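Local coordinates for protein N-acetylmuramoyl-L-alanine amidase (Mycobacteroides abscessus, PDB 7AGL) that probably cleaves the amide bond between N-acetylmuramic acid and L-alanine in peptidoglycan, as a zinc-dependent amidase, at residues I9-P14 and N95-D100; L60-Q65 and K202-V207. One frame throughout, in Å; residues are numbered along the deposited sequence.

Contact 1. Residues I9-P14 and N95-D100; sequences IVVLDP and NSYNPD
The amide N of Asp100 donates to the carbonyl O of Ile9 across 2.8 Å, with an N-H...O angle of 140°, and the same two residues make a second bond in the reverse sense. In the return bond Ile9 N points at Asp100 OD2, 2.9 Å away and nearly straight (163°), meeting the lone pair of OD2 that lies away from OD1. Asp100 CG stands anti to its own carbonyl carbon (chi1 -62°), which puts it beside the same amide N that serves Ile9 O. One aspartate thereby satisfies both backbone polar atoms of Ile9. A weak, long ion pair from Arg8 to OD1 may also steady the carboxylate.

Apolar contacts flank the two bonds. Ile9 CG2 rests over the backbone of the turn, 3.8 Å from Pro99 CA, and approaches the ring carbon Pro99 CB at 4.0 Å. Two residues on, Val11 CG2 faces Tyr97 CB and Pro99 CB together, 3.8 Å from each. The Val11 and Tyr97 side chains cross at about a right angle, the same methyl also meeting Tyr97 CD2 at 3.9 Å.

The contact illustrates how a helix is turned into a strand parallel to strand 9-14 in the mixed sheet. Asn98, with positive phi, breaks the helical path just after helix 87-96, and Pro99 and Asp100 lead into strand 101-108, whose pairing with strand 9-14 continues through Val11 with Ala101 and Val103. The strand's side chains alternate between two layers: Val11 and Asp13 meet Glu94 of helix 87-96, whereas Val10 packs on helix 197-215 and Leu12 on helix 51-68.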
loop_
_atom_site.group_PDB
_atom_site.type_symbol
_atom_site.label_atom_id
_atom_site.label_comp_id
_atom_site.label_asym_id
_atom_site.label_seq_id
_atom_site.Cartn_x
_atom_site.Cartn_y
_atom_site.Cartn_z
ATOM N N ILE A 9 11.595 -12.172 3.373
ATOM C CA ILE A 9 11.501 -10.892 4.081
ATOM C C ILE A 9 10.497 -9.999 3.368
ATOM O O ILE A 9 10.655 -9.720 2.172
ATOM C CB ILE A 9 12.868 -10.185 4.155
ATOM C CG1 ILE A 9 13.860 -11.018 4.966
ATOM C CG2 ILE A 9 12.709 -8.796 4.761
ATOM C CD1 ILE A 9 15.290 -10.674 4.694
ATOM N N VAL A 10 9.495 -9.504 4.107
ATOM C CA VAL A 10 8.494 -8.594 3.556
ATOM C C VAL A 10 8.429 -7.350 4.440
ATOM O O VAL A 10 8.356 -7.470 5.674
ATOM C CB VAL A 10 7.111 -9.266 3.455
ATOM C CG1 VAL A 10 6.040 -8.265 2.988
ATOM C CG2 VAL A 10 7.193 -10.470 2.504
ATOM N N VAL A 11 8.449 -6.158 3.815
ATOM C CA VAL A 11 8.239 -4.891 4.527
ATOM C C VAL A 11 6.857 -4.352 4.172
ATOM O O VAL A 11 6.445 -4.362 2.997
ATOM C CB VAL A 11 9.327 -3.832 4.223
ATOM C CG1 VAL A 11 9.145 -2.615 5.120
ATOM C CG2 VAL A 11 10.715 -4.418 4.415
ATOM N N LEU A 12 6.139 -3.885 5.195
ATOM C CA LEU A 12 4.762 -3.418 5.056
ATOM C C LEU A 12 4.694 -1.944 5.400
ATOM O O LEU A 12 5.238 -1.523 6.428
ATOM C CB LEU A 12 3.830 -4.203 5.987
ATOM C CG LEU A 12 3.788 -5.715 5.760
ATOM C CD1 LEU A 12 2.999 -6.405 6.875
ATOM C CD2 LEU A 12 3.165 -6.017 4.402
ATOM N N ASP A 13 4.016 -1.159 4.560
ATOM C CA ASP A 13 3.928 0.291 4.770
ATOM C C ASP A 13 2.474 0.724 4.917
ATOM O O ASP A 13 1.756 0.838 3.903
ATOM C CB ASP A 13 4.587 1.024 3.594
ATOM C CG ASP A 13 4.293 2.513 3.594
ATOM O OD1 ASP A 13 4.380 3.105 4.686
ATOM O OD2 ASP A 13 3.995 3.064 2.503
ATOM N N PRO A 14 1.966 0.957 6.165
ATOM C CA PRO A 14 0.628 1.547 6.312
ATOM C C PRO A 14 0.687 3.033 5.993
ATOM O O PRO A 14 1.299 3.827 6.717
ATOM C CB PRO A 14 0.283 1.278 7.788
ATOM C CG PRO A 14 1.603 1.032 8.492
ATOM C CD PRO A 14 2.691 0.886 7.453
ATOM N N ASN A 95 14.060 -0.278 1.844
ATOM C CA ASN A 95 15.226 -0.797 1.138
ATOM C C ASN A 95 16.268 -1.345 2.107
ATOM O O ASN A 95 16.975 -2.304 1.778
ATOM C CB ASN A 95 15.825 0.297 0.250
ATOM C CG ASN A 95 14.939 0.627 -0.934
ATOM O OD1 ASN A 95 14.183 -0.227 -1.423
ATOM N ND2 ASN A 95 15.014 1.872 -1.402
ATOM N N SER A 96 16.344 -0.786 3.321
ATOM C CA SER A 96 17.369 -1.193 4.280
ATOM C C SER A 96 17.205 -2.635 4.754
ATOM O O SER A 96 18.157 -3.206 5.292
ATOM C CB SER A 96 17.369 -0.246 5.490
ATOM O OG SER A 96 16.318 -0.541 6.405
ATOM N N TYR A 97 16.043 -3.246 4.553
ATOM C CA TYR A 97 15.823 -4.624 4.985
ATOM C C TYR A 97 16.160 -5.660 3.912
ATOM O O TYR A 97 15.968 -6.857 4.153
ATOM C CB TYR A 97 14.370 -4.812 5.433
ATOM C CG TYR A 97 14.051 -4.170 6.765
ATOM C CD1 TYR A 97 14.442 -4.779 7.956
ATOM C CD2 TYR A 97 13.356 -2.960 6.839
ATOM C CE1 TYR A 97 14.166 -4.200 9.186
ATOM C CE2 TYR A 97 13.052 -2.384 8.071
ATOM C CZ TYR A 97 13.465 -3.010 9.240
ATOM O OH TYR A 97 13.182 -2.446 10.475
ATOM N N ASN A 98 16.676 -5.239 2.751
ATOM C CA ASN A 98 16.866 -6.135 1.610
ATOM C C ASN A 98 15.665 -7.066 1.399
ATOM O O ASN A 98 15.838 -8.285 1.245
ATOM C CB ASN A 98 18.147 -6.951 1.796
ATOM C CG ASN A 98 18.646 -7.550 0.498
ATOM O OD1 ASN A 98 18.274 -7.103 -0.586
ATOM N ND2 ASN A 98 19.505 -8.565 0.601
ATOM N N PRO A 99 14.445 -6.539 1.349
ATOM C CA PRO A 99 13.269 -7.414 1.312
ATOM C C PRO A 99 13.087 -8.117 -0.026
ATOM O O PRO A 99 13.506 -7.652 -1.090
ATOM C CB PRO A 99 12.111 -6.447 1.572
ATOM C CG PRO A 99 12.585 -5.154 0.981
ATOM C CD PRO A 99 14.064 -5.114 1.278
ATOM N N ASP A 100 12.395 -9.252 0.047
ATOM C CA ASP A 100 11.978 -9.956 -1.155
ATOM C C ASP A 100 10.755 -9.305 -1.793
ATOM O O ASP A 100 10.551 -9.441 -3.007
ATOM C CB ASP A 100 11.699 -11.417 -0.802
ATOM C CG ASP A 100 12.940 -12.129 -0.293
ATOM O OD1 ASP A 100 13.860 -12.352 -1.104
ATOM O OD2 ASP A 100 13.022 -12.442 0.913
#

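Contact 2. Residues L60-Q65 and K202-V207; sequences LLIRQQ and KYAQAV
Ile62 holds CG1 anti to its carbonyl carbon (chi1 -65°), which places CG1 beside Ala204 CB, and the next torsion, also anti, places CD1 by Val207 CG1. CG1 meets Ala204 CB at 3.6 Å, and CD1 reaches Val207 CG1 at 3.8 Å, the Ile62 and Val207 side chains crossing at about a right angle. Leu61 adds its CB, 3.7 Å from Ala204 CB. The small alanine lets the backbones come close: Ile62 CA and Ala204 CA are 5.0 Å apart, and the short helical axes pass at 8.6 Å with a crossing angle of -48°.

At the other edge lies Gln65, modelled in two conformers. In the conformer described, NE2 lies near Ala204 CB and OE1 3.3 Å from Gln205 CA, with the two glutamine amide planes 74° apart; these contacts are provisional. Beyond the pair, Val207 also packs on Met141 and Leu145 of helix 132-147, while Gln205 NE2 bonds back to Ser201 OG.

The helices are therefore joined mainly by apolar packing, with the Gln65 amide at the edge; no hydrogen bond joins the two segments, which may be why that amide adopts two conformers.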
loop_
_atom_site.group_PDB
_atom_site.type_symbol
_atom_site.label_atom_id
_atom_site.label_comp_id
_atom_site.label_asym_id
_atom_site.label_seq_id
_atom_site.Cartn_x
_atom_site.Cartn_y
_atom_site.Cartn_z
ATOM N N LEU A 60 -1.386 -4.280 10.463
ATOM C CA LEU A 60 -1.145 -5.133 11.634
ATOM C C LEU A 60 -1.666 -6.549 11.397
ATOM O O LEU A 60 -1.036 -7.531 11.809
ATOM C CB LEU A 60 -1.791 -4.542 12.892
ATOM C CG LEU A 60 -1.244 -3.194 13.368
ATOM C CD1 LEU A 60 -1.938 -2.802 14.658
ATOM C CD2 LEU A 60 0.255 -3.275 13.571
ATOM N N LEU A 61 -2.812 -6.669 10.725
ATOM C CA LEU A 61 -3.369 -7.988 10.449
ATOM C C LEU A 61 -2.544 -8.727 9.404
ATOM O O LEU A 61 -2.315 -9.937 9.530
ATOM C CB LEU A 61 -4.828 -7.855 9.997
ATOM C CG LEU A 61 -5.779 -7.248 11.028
ATOM C CD1 LEU A 61 -7.123 -6.991 10.369
ATOM C CD2 LEU A 61 -5.942 -8.163 12.251
ATOM N N ILE A 62 -2.091 -8.016 8.362
ATOM C CA ILE A 62 -1.191 -8.622 7.380
ATOM C C ILE A 62 0.067 -9.148 8.063
ATOM O O ILE A 62 0.494 -10.288 7.822
ATOM C CB ILE A 62 -0.835 -7.613 6.271
ATOM C CG1 ILE A 62 -2.085 -7.237 5.468
ATOM C CG2 ILE A 62 0.208 -8.210 5.344
ATOM C CD1 ILE A 62 -1.869 -6.025 4.573
ATOM N N ARG A 63 0.680 -8.321 8.922
ATOM C CA ARG A 63 1.927 -8.712 9.582
ATOM C C ARG A 63 1.734 -9.977 10.400
ATOM O O ARG A 63 2.545 -10.907 10.332
ATOM C CB ARG A 63 2.455 -7.593 10.490
ATOM C CG ARG A 63 3.926 -7.848 10.890
ATOM C CD ARG A 63 4.267 -7.833 12.399
ATOM N NE ARG A 63 3.200 -8.240 13.312
ATOM C CZ ARG A 63 3.156 -9.388 13.993
ATOM N NH1 ARG A 63 4.115 -10.294 13.865
ATOM N NH2 ARG A 63 2.139 -9.631 14.818
ATOM N N GLN A 64 0.654 -10.027 11.178
ATOM C CA GLN A 64 0.397 -11.188 12.018
ATOM C C GLN A 64 0.268 -12.462 11.186
ATOM O O GLN A 64 0.809 -13.513 11.560
ATOM C CB GLN A 64 -0.867 -10.937 12.839
ATOM C CG GLN A 64 -1.154 -11.968 13.915
ATOM C CD GLN A 64 -2.518 -11.755 14.552
ATOM O OE1 GLN A 64 -3.334 -10.967 14.058
ATOM N NE2 GLN A 64 -2.775 -12.460 15.654
ATOM N N GLN A 65 -0.443 -12.387 10.056
ATOM C CA GLN A 65 -0.617 -13.564 9.211
ATOM C C GLN A 65 0.706 -13.992 8.587
ATOM O O GLN A 65 1.016 -15.189 8.534
ATOM C CB GLN A 65 -1.661 -13.275 8.131
ATOM C CG GLN A 65 -3.051 -12.951 8.676
ATOM C CD GLN A 65 -4.016 -12.498 7.590
ATOM O OE1 GLN A 65 -3.926 -12.931 6.441
ATOM N NE2 GLN A 65 -4.945 -11.625 7.952
ATOM N N LYS A 202 -10.562 -9.565 6.007
ATOM C CA LYS A 202 -10.678 -10.069 4.634
ATOM C C LYS A 202 -9.722 -9.355 3.678
ATOM O O LYS A 202 -9.110 -9.995 2.815
ATOM C CB LYS A 202 -12.117 -9.919 4.133
ATOM C CG LYS A 202 -13.065 -10.977 4.613
ATOM C CD LYS A 202 -14.367 -10.862 3.843
ATOM C CE LYS A 202 -14.679 -12.144 3.084
ATOM N NZ LYS A 202 -14.797 -13.295 4.019
ATOM N N TYR A 203 -9.613 -8.026 3.785
ATOM C CA TYR A 203 -8.596 -7.312 3.009
ATOM C C TYR A 203 -7.209 -7.883 3.265
ATOM O O TYR A 203 -6.432 -8.126 2.332
ATOM C CB TYR A 203 -8.592 -5.829 3.376
ATOM C CG TYR A 203 -9.683 -4.980 2.765
ATOM C CD1 TYR A 203 -10.018 -5.080 1.413
ATOM C CD2 TYR A 203 -10.360 -4.052 3.546
ATOM C CE1 TYR A 203 -11.009 -4.275 0.860
ATOM C CE2 TYR A 203 -11.338 -3.247 3.006
ATOM C CZ TYR A 203 -11.661 -3.358 1.665
ATOM O OH TYR A 203 -12.651 -2.548 1.148
ATOM N N ALA A 204 -6.870 -8.082 4.541
ATOM C CA ALA A 204 -5.520 -8.523 4.875
ATOM C C ALA A 204 -5.250 -9.916 4.324
ATOM O O ALA A 204 -4.170 -10.168 3.779
ATOM C CB ALA A 204 -5.315 -8.493 6.396
ATOM N N GLN A 205 -6.212 -10.839 4.480
ATOM C CA GLN A 205 -6.031 -12.201 3.974
ATOM C C GLN A 205 -5.778 -12.191 2.478
ATOM O O GLN A 205 -4.944 -12.955 1.971
ATOM C CB GLN A 205 -7.262 -13.047 4.283
ATOM C CG GLN A 205 -7.453 -13.329 5.743
ATOM C CD GLN A 205 -8.714 -14.116 5.981
ATOM O OE1 GLN A 205 -8.925 -15.170 5.366
ATOM N NE2 GLN A 205 -9.578 -13.602 6.855
ATOM N N ALA A 206 -6.491 -11.322 1.757
ATOM C CA ALA A 206 -6.351 -11.265 0.306
ATOM C C ALA A 206 -4.976 -10.742 -0.085
ATOM O O ALA A 206 -4.338 -11.286 -0.991
ATOM C CB ALA A 206 -7.451 -10.387 -0.289
ATOM N N VAL A 207 -4.507 -9.687 0.593
ATOM C CA VAL A 207 -3.155 -9.190 0.351
ATOM C C VAL A 207 -2.131 -10.279 0.635
ATOM O O VAL A 207 -1.184 -10.478 -0.142
ATOM C CB VAL A 207 -2.904 -7.930 1.196
ATOM C CG1 VAL A 207 -1.423 -7.513 1.146
ATOM C CG2 VAL A 207 -3.816 -6.799 0.700
#

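How the contacts relate
Contacts 1 and 2, with centres about 15 Å apart, show neighbouring layers of one alpha/beta fold. Strand 9-14 supplies the direct join: Leu12 CD1 packs on Ile62 CG2 at 3.7 Å, on the sheet face opposite the turn that receives Val11. Neither contact touches the zinc ion, but both include elements that carry or adjoin its ligands. His16 follows strand 9-14, His106 lies on strand 101-108, into which 95-100 runs, and helix 51-68, which holds segment 60-65 further along, begins at Glu51. The Ile62 side chain is about 14 Å from the zinc.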